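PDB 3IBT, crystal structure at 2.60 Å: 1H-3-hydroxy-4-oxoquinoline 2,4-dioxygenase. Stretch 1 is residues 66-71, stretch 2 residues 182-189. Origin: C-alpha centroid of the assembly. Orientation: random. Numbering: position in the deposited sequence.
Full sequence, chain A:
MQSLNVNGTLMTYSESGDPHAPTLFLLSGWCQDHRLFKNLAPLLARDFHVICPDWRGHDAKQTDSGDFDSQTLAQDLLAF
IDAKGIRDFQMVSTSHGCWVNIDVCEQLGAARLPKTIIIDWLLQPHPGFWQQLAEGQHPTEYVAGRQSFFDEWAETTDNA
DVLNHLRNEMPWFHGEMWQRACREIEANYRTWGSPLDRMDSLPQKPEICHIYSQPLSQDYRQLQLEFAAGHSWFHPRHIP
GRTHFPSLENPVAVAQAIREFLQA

Stretch 1, residues 66-71: GDFDSQ
Stretch 2 (182-189) CREIEANY

Residues 182-189 form an unbroken stretch of helix that begins earlier in the chain and continues later. Residues 66-69 are an extended loop that turns into a helix at Ser70 and Gln71. Phe68 is strongly extended, with phi/psi of -158/166; Asp67 (-69/175) and Asp69 (-86/157) are also extended. Ser70 (-56/-21) and Gln71 (-81/-29) take helical values. The nearest CA atoms across the stretches are those of Ser70 and Glu184, 6.4 Å apart. The contact is small and mostly polar, burying 235 Å² over both sides.

Four backbone hydrogen bonds lie within the helical stretch. Glu186 N donates to Cys182 O at 2.8 Å, and Ala187 N donates to Arg183 O at 2.7 Å. Asn188 N reaches Glu184 O at 3.0 Å, and Tyr189 N reaches Ile185 O at 3.1 Å. On the helix side, the closest contacts to residues 67-70 are all made by side-chain atoms, of Arg183, Glu184 and Asn188.

Arg183 carries the main link. Its CA-to-CB bond points toward the loop, with chi1 -70° (m), chi2 -163° (t), chi3 -25° and chi4 -115°. Arg183 NH2 donates to Asp67 OD2 at 2.6 Å. The N-H...acceptor angle is 124°, so this hydrogen bond is weak despite its short length. It is also part of a salt bridge, in which the opposite charges attract regardless of the poor angle. The CA-to-CB bond of Asp67 points toward the helix, with chi1 99° and chi2 -82°.

The same nitrogen serves a second carboxylate, within its own helix. Arg183 NH2 donates to Glu184 OE2 at 3.0 Å, with a better angle of 162°, again as part of a salt bridge. Arg183 NH2 thus joins an acid of the loop to its own neighbour. Phe68 O lies at the edge of the guanidinium, near its plane, but is 3.9 Å from Arg183 NH2 and makes no hydrogen bond with it. The CA-to-CB bond of Phe68 points away from the helix, with chi1 47° (p) and chi2 82°.

Glu184 is folded back by chi1 -69° (m), chi2 -51° (m) and chi3 -42°, and its carboxylate sits near the start of the loop's helix. Glu184 OE1 is 3.6 Å from Ser70 N, with no hydrogen bond between them. Asp69 occupies the N-cap position, but its side chain makes no capping bond. Its CA-to-CB bond points away, with chi1 -87° (m) and chi2 -45°, yet the end of the side chain comes nearer. Asp69 OD1 and Glu184 OE1 are 3.9 Å apart, a close pair of like charges. Nothing in the two stretches bridges them with a hydrogen bond.

Ser70 is buried, and its CA-to-CB bond points toward the helix of stretch 2, with chi1 148°. Ser70 OG is 3.8 Å from Asn188 OD1, a contact without a hydrogen bond. Asn188 has chi1 -60° (m) and chi2 -56°. Asn188 ND2 lies 2.7 Å from Glu184 O, but the angle is too poor for a hydrogen bond.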

# COMPACT_ATOMS: atom_id res chain seq x y z
N GLY A 66 -8.83 2.38 19.94
CA GLY A 66 -8.26 3.72 19.88
C GLY A 66 -7.95 4.07 18.45
O GLY A 66 -7.83 3.19 17.58
N ASP A 67 -7.84 5.36 18.19
CA ASP A 67 -7.26 5.76 16.93
C ASP A 67 -5.79 5.35 17.09
O ASP A 67 -5.40 4.88 18.19
CB ASP A 67 -7.46 7.26 16.67
CG ASP A 67 -6.24 8.08 17.01
OD1 ASP A 67 -6.06 8.41 18.21
OD2 ASP A 67 -5.46 8.37 16.09
N PHE A 68 -5.00 5.50 16.03
CA PHE A 68 -3.63 4.97 16.01
C PHE A 68 -2.74 5.67 14.98
O PHE A 68 -3.23 6.40 14.11
CB PHE A 68 -3.65 3.44 15.77
CG PHE A 68 -4.57 3.02 14.65
CD1 PHE A 68 -4.14 3.08 13.31
CD2 PHE A 68 -5.87 2.60 14.91
CE1 PHE A 68 -5.00 2.70 12.25
CE2 PHE A 68 -6.73 2.23 13.87
CZ PHE A 68 -6.30 2.29 12.53
N ASP A 69 -1.43 5.45 15.12
CA ASP A 69 -0.43 5.94 14.17
C ASP A 69 -0.29 4.94 13.02
O ASP A 69 -0.58 3.72 13.17
CB ASP A 69 0.97 6.06 14.83
CG ASP A 69 1.24 7.41 15.56
OD1 ASP A 69 0.94 8.52 15.04
OD2 ASP A 69 1.84 7.36 16.66
N SER A 70 0.21 5.47 11.91
CA SER A 70 0.83 4.71 10.82
C SER A 70 2.00 3.86 11.34
O SER A 70 2.41 2.87 10.69
CB SER A 70 1.32 5.67 9.71
OG SER A 70 2.48 5.19 9.05
N GLN A 71 2.53 4.26 12.50
CA GLN A 71 3.61 3.52 13.18
C GLN A 71 3.16 2.31 14.00
O GLN A 71 3.93 1.35 14.15
CB GLN A 71 4.49 4.45 14.02
CG GLN A 71 5.66 4.99 13.23
CD GLN A 71 6.10 6.32 13.71
OE1 GLN A 71 5.42 6.98 14.52
NE2 GLN A 71 7.27 6.75 13.24
N CYS A 182 -6.55 10.42 6.51
CA CYS A 182 -6.08 11.70 6.06
C CYS A 182 -5.15 12.36 7.05
O CYS A 182 -4.09 12.84 6.67
CB CYS A 182 -7.24 12.58 5.61
SG CYS A 182 -8.03 11.75 4.20
N ARG A 183 -5.50 12.30 8.33
CA ARG A 183 -4.62 12.82 9.34
C ARG A 183 -3.29 12.13 9.22
O ARG A 183 -2.21 12.75 9.31
CB ARG A 183 -5.14 12.49 10.72
CG ARG A 183 -6.38 13.18 11.19
CD ARG A 183 -6.37 12.99 12.68
NE ARG A 183 -5.58 11.79 13.01
CZ ARG A 183 -6.10 10.68 13.58
NH1 ARG A 183 -7.43 10.61 13.88
NH2 ARG A 183 -5.29 9.65 13.84
N GLU A 184 -3.35 10.83 9.01
CA GLU A 184 -2.14 10.06 9.05
C GLU A 184 -1.27 10.26 7.86
O GLU A 184 -0.06 10.44 8.03
CB GLU A 184 -2.42 8.60 9.27
CG GLU A 184 -2.93 8.38 10.66
CD GLU A 184 -2.02 9.02 11.68
OE1 GLU A 184 -0.78 8.91 11.54
OE2 GLU A 184 -2.56 9.64 12.62
N ILE A 185 -1.86 10.24 6.68
CA ILE A 185 -1.11 10.42 5.45
C ILE A 185 -0.50 11.82 5.49
O ILE A 185 0.73 12.01 5.24
CB ILE A 185 -2.02 10.28 4.20
CG1 ILE A 185 -2.60 8.85 4.07
CG2 ILE A 185 -1.26 10.69 2.91
CD1 ILE A 185 -3.73 8.71 3.05
N GLU A 186 -1.37 12.77 5.84
CA GLU A 186 -0.98 14.15 6.03
C GLU A 186 0.19 14.17 6.97
O GLU A 186 1.25 14.61 6.60
CB GLU A 186 -2.13 15.00 6.56
CG GLU A 186 -2.18 16.41 5.94
CD GLU A 186 -3.21 17.37 6.59
OE1 GLU A 186 -3.78 17.07 7.67
OE2 GLU A 186 -3.42 18.48 6.01
N ALA A 187 0.03 13.65 8.18
CA ALA A 187 1.17 13.60 9.13
C ALA A 187 2.53 13.13 8.50
O ALA A 187 3.59 13.79 8.69
CB ALA A 187 0.81 12.77 10.33
N ASN A 188 2.51 12.04 7.73
CA ASN A 188 3.74 11.46 7.19
C ASN A 188 4.42 12.39 6.21
O ASN A 188 5.64 12.58 6.24
CB ASN A 188 3.46 10.12 6.53
CG ASN A 188 2.88 9.10 7.48
OD1 ASN A 188 3.46 8.81 8.50
ND2 ASN A 188 1.72 8.56 7.14
N TYR A 189 3.65 13.00 5.33
CA TYR A 189 4.26 13.97 4.43
C TYR A 189 4.99 15.09 5.15
O TYR A 189 6.08 15.47 4.73
CB TYR A 189 3.24 14.52 3.45
CG TYR A 189 3.03 13.55 2.32
CD1 TYR A 189 2.08 12.56 2.42
CD2 TYR A 189 3.82 13.61 1.18
CE1 TYR A 189 1.89 11.68 1.41
CE2 TYR A 189 3.63 12.73 0.16
CZ TYR A 189 2.66 11.76 0.29
OH TYR A 189 2.46 10.85 -0.70